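Local coordinates for protein superoxide dismutase (Anaplasma phagocytophilum, PDB 3JS4) that probably protects the cell by dismutating superoxide to oxygen and hydrogen peroxide at an active-site iron, at residues I124-G129 against A159-V164; V151-D156 against L180-M185. All coordinates share one frame; numbering follows the deposited sequence.

Contact 1 (I124-G129 against A159-V164); sequences IEHSFG and AKALKV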
loop_
_atom_site.group_PDB
_atom_site.type_symbol
_atom_site.label_atom_id
_atom_site.label_comp_id
_atom_site.label_asym_id
_atom_site.label_seq_id
_atom_site.Cartn_x
_atom_site.Cartn_y
_atom_site.Cartn_z
ATOM N N ILE A 124 -12.897 -12.703 7.856
ATOM C CA ILE A 124 -11.561 -12.831 8.436
ATOM C C ILE A 124 -11.369 -14.254 8.969
ATOM O O ILE A 124 -10.364 -14.901 8.698
ATOM C CB ILE A 124 -11.313 -11.790 9.580
ATOM C CG1 ILE A 124 -11.144 -10.375 9.033
ATOM C CG2 ILE A 124 -10.096 -12.178 10.429
ATOM C CD1 ILE A 124 -9.769 -10.087 8.457
ATOM N N GLU A 125 -12.354 -14.723 9.723
ATOM C CA GLU A 125 -12.350 -16.064 10.312
ATOM C C GLU A 125 -12.333 -17.168 9.273
ATOM O O GLU A 125 -11.571 -18.124 9.399
ATOM C CB GLU A 125 -13.538 -16.233 11.270
ATOM C CG GLU A 125 -13.140 -16.054 12.721
ATOM C CD GLU A 125 -14.266 -15.564 13.622
ATOM O OE1 GLU A 125 -15.431 -15.973 13.434
ATOM O OE2 GLU A 125 -13.969 -14.777 14.540
ATOM N N HIS A 126 -13.189 -17.032 8.260
ATOM C CA HIS A 126 -13.216 -17.921 7.104
ATOM C C HIS A 126 -11.868 -18.008 6.388
ATOM O O HIS A 126 -11.413 -19.104 6.066
ATOM C CB HIS A 126 -14.315 -17.477 6.123
ATOM C CG HIS A 126 -14.254 -18.150 4.783
ATOM N ND1 HIS A 126 -14.442 -19.506 4.619
ATOM C CD2 HIS A 126 -14.044 -17.646 3.543
ATOM C CE1 HIS A 126 -14.338 -19.812 3.338
ATOM N NE2 HIS A 126 -14.096 -18.701 2.664
ATOM N N SER A 127 -11.224 -16.857 6.163
ATOM C CA SER A 127 -9.997 -16.808 5.362
ATOM C C SER A 127 -8.729 -17.183 6.133
ATOM O O SER A 127 -7.828 -17.801 5.562
ATOM C CB SER A 127 -9.812 -15.436 4.688
ATOM O OG SER A 127 -11.010 -14.980 4.062
ATOM N N PHE A 128 -8.653 -16.808 7.413
ATOM C CA PHE A 128 -7.441 -17.025 8.210
ATOM C C PHE A 128 -7.613 -17.855 9.482
ATOM O O PHE A 128 -6.677 -17.933 10.285
ATOM C CB PHE A 128 -6.811 -15.673 8.598
ATOM C CG PHE A 128 -6.544 -14.778 7.436
ATOM C CD1 PHE A 128 -5.460 -15.012 6.596
ATOM C CD2 PHE A 128 -7.381 -13.706 7.168
ATOM C CE1 PHE A 128 -5.207 -14.179 5.496
ATOM C CE2 PHE A 128 -7.143 -12.868 6.079
ATOM C CZ PHE A 128 -6.056 -13.116 5.229
ATOM N N GLY A 129 -8.789 -18.443 9.691
ATOM C CA GLY A 129 -9.049 -19.225 10.904
ATOM C C GLY A 129 -9.523 -18.370 12.072
ATOM O O GLY A 129 -10.449 -18.763 12.792
ATOM N N ALA A 159 -10.490 -17.626 -5.071
ATOM C CA ALA A 159 -10.581 -18.354 -3.802
ATOM C C ALA A 159 -11.827 -17.977 -3.015
ATOM O O ALA A 159 -12.236 -18.716 -2.113
ATOM C CB ALA A 159 -9.338 -18.111 -2.949
ATOM N N LYS A 160 -12.421 -16.835 -3.375
ATOM C CA LYS A 160 -13.512 -16.207 -2.631
ATOM C C LYS A 160 -13.152 -15.985 -1.163
ATOM O O LYS A 160 -13.929 -16.305 -0.259
ATOM C CB LYS A 160 -14.828 -16.995 -2.771
ATOM C CG LYS A 160 -15.719 -16.488 -3.878
ATOM C CD LYS A 160 -15.434 -17.168 -5.196
ATOM C CE LYS A 160 -15.897 -16.305 -6.352
ATOM N NZ LYS A 160 -16.762 -15.177 -5.903
ATOM N N ALA A 161 -11.960 -15.438 -0.929
ATOM C CA ALA A 161 -11.468 -15.266 0.421
ATOM C C ALA A 161 -10.443 -14.152 0.413
ATOM O O ALA A 161 -9.929 -13.795 -0.653
ATOM C CB ALA A 161 -10.846 -16.572 0.931
ATOM N N LEU A 162 -10.196 -13.588 1.595
ATOM C CA LEU A 162 -9.111 -12.654 1.814
ATOM C C LEU A 162 -7.808 -13.448 1.797
ATOM O O LEU A 162 -7.786 -14.630 2.164
ATOM C CB LEU A 162 -9.279 -11.932 3.155
ATOM C CG LEU A 162 -10.593 -11.174 3.408
ATOM C CD1 LEU A 162 -10.636 -10.696 4.858
ATOM C CD2 LEU A 162 -10.751 -9.967 2.465
ATOM N N LYS A 163 -6.744 -12.809 1.319
ATOM C CA LYS A 163 -5.404 -13.382 1.330
ATOM C C LYS A 163 -4.417 -12.289 1.725
ATOM O O LYS A 163 -4.692 -11.103 1.530
ATOM C CB LYS A 163 -5.018 -13.889 -0.062
ATOM C CG LYS A 163 -5.846 -15.059 -0.628
ATOM C CD LYS A 163 -5.581 -16.351 0.083
ATOM C CE LYS A 163 -6.570 -17.434 -0.368
ATOM N NZ LYS A 163 -6.294 -18.704 0.348
ATOM N N VAL A 164 -3.267 -12.690 2.264
ATOM C CA VAL A 164 -2.125 -11.780 2.383
ATOM C C VAL A 164 -1.060 -12.178 1.350
ATOM O O VAL A 164 -0.695 -13.364 1.261
ATOM C CB VAL A 164 -1.543 -11.810 3.790
ATOM C CG1 VAL A 164 -0.311 -10.890 3.882
ATOM C CG2 VAL A 164 -2.616 -11.381 4.840
HETATM O O HOH W 1 -7.487 -17.421 2.995
#

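Contact 2 (V151-D156 against L180-M185); sequences VWLVYD and LPLATM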
loop_
_atom_site.group_PDB
_atom_site.type_symbol
_atom_site.label_atom_id
_atom_site.label_comp_id
_atom_site.label_asym_id
_atom_site.label_seq_id
_atom_site.Cartn_x
_atom_site.Cartn_y
_atom_site.Cartn_z
ATOM N N VAL A 151 3.444 -5.287 1.644
ATOM C CA VAL A 151 2.531 -6.349 2.076
ATOM C C VAL A 151 1.089 -5.897 1.800
ATOM O O VAL A 151 0.718 -4.752 2.094
ATOM C CB VAL A 151 2.762 -6.658 3.559
ATOM C CG1 VAL A 151 1.790 -7.706 4.103
ATOM C CG2 VAL A 151 4.207 -7.103 3.746
ATOM N N TRP A 152 0.303 -6.779 1.192
ATOM C CA TRP A 152 -1.085 -6.474 0.838
ATOM C C TRP A 152 -2.087 -7.422 1.502
ATOM O O TRP A 152 -1.905 -8.650 1.477
ATOM C CB TRP A 152 -1.285 -6.562 -0.689
ATOM C CG TRP A 152 -0.250 -5.798 -1.462
ATOM C CD1 TRP A 152 1.005 -6.214 -1.784
ATOM C CD2 TRP A 152 -0.373 -4.459 -1.968
ATOM N NE1 TRP A 152 1.675 -5.221 -2.462
ATOM C CE2 TRP A 152 0.856 -4.134 -2.588
ATOM C CE3 TRP A 152 -1.402 -3.507 -1.958
ATOM C CZ2 TRP A 152 1.082 -2.900 -3.222
ATOM C CZ3 TRP A 152 -1.165 -2.253 -2.584
ATOM C CH2 TRP A 152 0.061 -1.978 -3.196
ATOM N N LEU A 153 -3.165 -6.852 2.040
ATOM C CA LEU A 153 -4.394 -7.602 2.280
ATOM C C LEU A 153 -5.218 -7.475 1.002
ATOM O O LEU A 153 -5.479 -6.361 0.525
ATOM C CB LEU A 153 -5.184 -7.060 3.490
ATOM C CG LEU A 153 -6.526 -7.735 3.807
ATOM C CD1 LEU A 153 -6.329 -9.257 4.036
ATOM C CD2 LEU A 153 -7.239 -7.091 5.022
ATOM N N VAL A 154 -5.597 -8.605 0.424
ATOM C CA VAL A 154 -6.355 -8.579 -0.828
ATOM C C VAL A 154 -7.571 -9.460 -0.749
ATOM O O VAL A 154 -7.626 -10.366 0.106
ATOM C CB VAL A 154 -5.506 -9.042 -2.059
ATOM C CG1 VAL A 154 -4.270 -8.159 -2.213
ATOM C CG2 VAL A 154 -5.124 -10.550 -1.951
ATOM N N TYR A 155 -8.537 -9.203 -1.639
ATOM C CA TYR A 155 -9.600 -10.163 -1.892
ATOM C C TYR A 155 -9.316 -10.924 -3.188
ATOM O O TYR A 155 -9.233 -10.331 -4.262
ATOM C CB TYR A 155 -10.979 -9.499 -1.939
ATOM C CG TYR A 155 -12.086 -10.493 -2.222
ATOM C CD1 TYR A 155 -12.595 -11.297 -1.213
ATOM C CD2 TYR A 155 -12.595 -10.654 -3.511
ATOM C CE1 TYR A 155 -13.595 -12.220 -1.468
ATOM C CE2 TYR A 155 -13.598 -11.588 -3.784
ATOM C CZ TYR A 155 -14.088 -12.359 -2.753
ATOM O OH TYR A 155 -15.075 -13.280 -2.992
ATOM N N ASP A 156 -9.172 -12.241 -3.061
ATOM C CA ASP A 156 -8.819 -13.128 -4.155
ATOM C C ASP A 156 -10.120 -13.661 -4.736
ATOM O O ASP A 156 -10.819 -14.464 -4.097
ATOM C CB ASP A 156 -7.937 -14.273 -3.629
ATOM C CG ASP A 156 -7.485 -15.241 -4.717
ATOM O OD1 ASP A 156 -6.273 -15.515 -4.782
ATOM O OD2 ASP A 156 -8.323 -15.734 -5.498
ATOM N N LEU A 180 -8.029 -8.110 -5.724
ATOM C CA LEU A 180 -8.436 -6.741 -5.416
ATOM C C LEU A 180 -7.699 -6.258 -4.161
ATOM O O LEU A 180 -7.868 -6.844 -3.094
ATOM C CB LEU A 180 -9.958 -6.657 -5.220
ATOM C CG LEU A 180 -10.529 -5.336 -4.692
ATOM C CD1 LEU A 180 -10.701 -4.300 -5.804
ATOM C CD2 LEU A 180 -11.856 -5.575 -3.980
ATOM N N PRO A 181 -6.867 -5.203 -4.291
ATOM C CA PRO A 181 -6.137 -4.736 -3.094
ATOM C C PRO A 181 -7.071 -4.017 -2.130
ATOM O O PRO A 181 -7.953 -3.270 -2.571
ATOM C CB PRO A 181 -5.093 -3.755 -3.657
ATOM C CG PRO A 181 -5.637 -3.310 -4.988
ATOM C CD PRO A 181 -6.516 -4.436 -5.507
ATOM N N LEU A 182 -6.860 -4.235 -0.833
ATOM C CA LEU A 182 -7.686 -3.644 0.220
ATOM C C LEU A 182 -6.920 -2.741 1.176
ATOM O O LEU A 182 -7.467 -1.746 1.664
ATOM C CB LEU A 182 -8.398 -4.736 1.027
ATOM C CG LEU A 182 -9.228 -5.783 0.267
ATOM C CD1 LEU A 182 -9.752 -6.875 1.225
ATOM C CD2 LEU A 182 -10.393 -5.138 -0.515
ATOM N N ALA A 183 -5.674 -3.125 1.477
ATOM C CA ALA A 183 -4.773 -2.327 2.330
ATOM C C ALA A 183 -3.339 -2.749 2.077
ATOM O O ALA A 183 -3.087 -3.891 1.672
ATOM C CB ALA A 183 -5.122 -2.509 3.823
ATOM N N THR A 184 -2.390 -1.837 2.327
ATOM C CA THR A 184 -0.991 -2.177 2.172
ATOM C C THR A 184 -0.164 -1.609 3.330
ATOM O O THR A 184 -0.528 -0.608 3.949
ATOM C CB THR A 184 -0.396 -1.719 0.794
ATOM O OG1 THR A 184 0.895 -2.308 0.583
ATOM C CG2 THR A 184 -0.247 -0.197 0.709
ATOM N N MET A 185 0.948 -2.279 3.586
ATOM C CA MET A 185 1.979 -1.857 4.509
ATOM C C MET A 185 3.314 -1.848 3.755
ATOM O O MET A 185 3.786 -2.893 3.270
ATOM C CB MET A 185 2.052 -2.838 5.677
ATOM C CG MET A 185 3.238 -2.574 6.604
ATOM S SD MET A 185 3.358 -3.751 7.974
ATOM C CE MET A 185 3.772 -5.288 7.127
#

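Contact 1 (I124-G129 against A159-V164)
Ser-127 and Ala-161 mark the point where the end of helix 118-128 meets the start of edge strand 161-168, their CA atoms 5.4 Å apart. The short axes of helix 124-128 and strand 161-164 pass 7.1 Å from each other with a crossing angle of -58°, so the strand runs obliquely past the last helical turn. A G1 beta bulge opens the strand, Lys-160 and Ala-161 both facing Asp-156 of the neighbouring strand.

The polar tie is made by Ser-127. Its hydroxyl lies beside its own backbone N (chi1 -47°), and in this position OG accepts the N-H of Leu-162 at 2.9 Å, in a bent bond of 146°, while also bonding Met-123 O one turn back. The methyl of Ala-161 packs against the same oxygen, with CB 3.5 Å from OG. A water forms a second bridge: it donates to Ser-127 O and Leu-162 O and accepts from Lys-163 NZ.

Apolar contacts continue along the strand. Phe-128 crosses Leu-162 and Val-164 at about a right angle, its CE2 reaching Leu-162 CB at 3.7 Å and its CE1 reaching Val-164 CG2 at 3.9 Å. Both approaches are oblique to the ring, while Lys-163 C lies at its edge near the ring plane. Ile-124 CD1 meets Leu-162 CD1 at 3.8 Å. Phe-134 of the following helix meets the Phe-128 ring, and Val-164 also touches that phenylalanine.

The two hydroxyl bonds give Ser-127 OG partners in both the helix and the strand, and the water links the Ser-127 carbonyl to Leu-162 O and to the Lys-163 ammonium. Beside an apolar layer of Ile-124, Phe-128, Leu-162 and Val-164, these polar ties join helix 118-128 to the sheet of the iron/manganese superoxide dismutase C-terminal domain, away from the iron.

Contact 2 (V151-D156 against L180-M185)
In the three-stranded antiparallel sheet of the C-terminal domain of iron/manganese superoxide dismutases, Val-151 to Asp-156 of the central strand pair with Leu-180 to Met-185 of an outer one. Val-151 and Met-185 exchange two backbone bonds, as do Tyr-155 and Leu-180 at the other end. Between them a classic beta bulge shifts the register by one: Leu-182 and Ala-183 both face Leu-153, whose O accepts Leu-182 N at 2.9 Å and, weakly, Ala-183 N at 3.4 Å.

Thr-184 makes two side-chain contacts with the central strand. With OG1 opposite its backbone N (chi1 -168°), the hydroxyl donates to Val-151 O at 2.9 Å, from 50° above the carbonyl plane; Met-185 N reaches the same oxygen within that plane, giving it two donors. Thr-184 CB makes a CH-pi contact with one face of the Trp-152 six-membered ring, 3.7 Å from its centroid and 24° off its normal, and OG1 sits 3.4 Å above the plane, over the centre of the indole. Pro-181 CB approaches the indole obliquely, 4.1 Å from CE3. On the other face of the sheet Met-185 CE lies alongside Val-151 CG2 at 3.9 Å, its chain bent at the thioether; Leu-182, at the bulge, points toward strand 149-156 and brings CD1 to 4.2 Å from Leu-153 CG.

Trp-152 NE1 bonds Thr-167 OG1 of strand 161-168, while Phe-103 of helix 89-106 touches Pro-181 and Thr-184. Across the sheet, Phe-138 of helix 131-144 packs on Val-151 and Met-185, and Met-185 immediately precedes the iron ligand Asp-186.

In the fold
From the N terminus, helix 118-128 supplies the first segment of contact 1. The chain then passes through helix 131-144 into strand 149-156, which carries the first segment of contact 2, before strand 161-168 returns to close contact 1; strand 179-186 closes contact 2 later. The segments alternate, so the two loops cross. Contact 1 packs a helix on the outer strand 161-168, while contact 2 pairs the central strand with the other outer strand. Backbone pairs Lys-163 N to Val-154 O (2.9 Å) and Ala-161 O to Asp-156 N (3.0 Å) join them, as does Leu-162 CD2 against Leu-182 CD1 (3.5 Å). Helix 118-128 is thereby linked through the sheet to the strand bearing Asp-186.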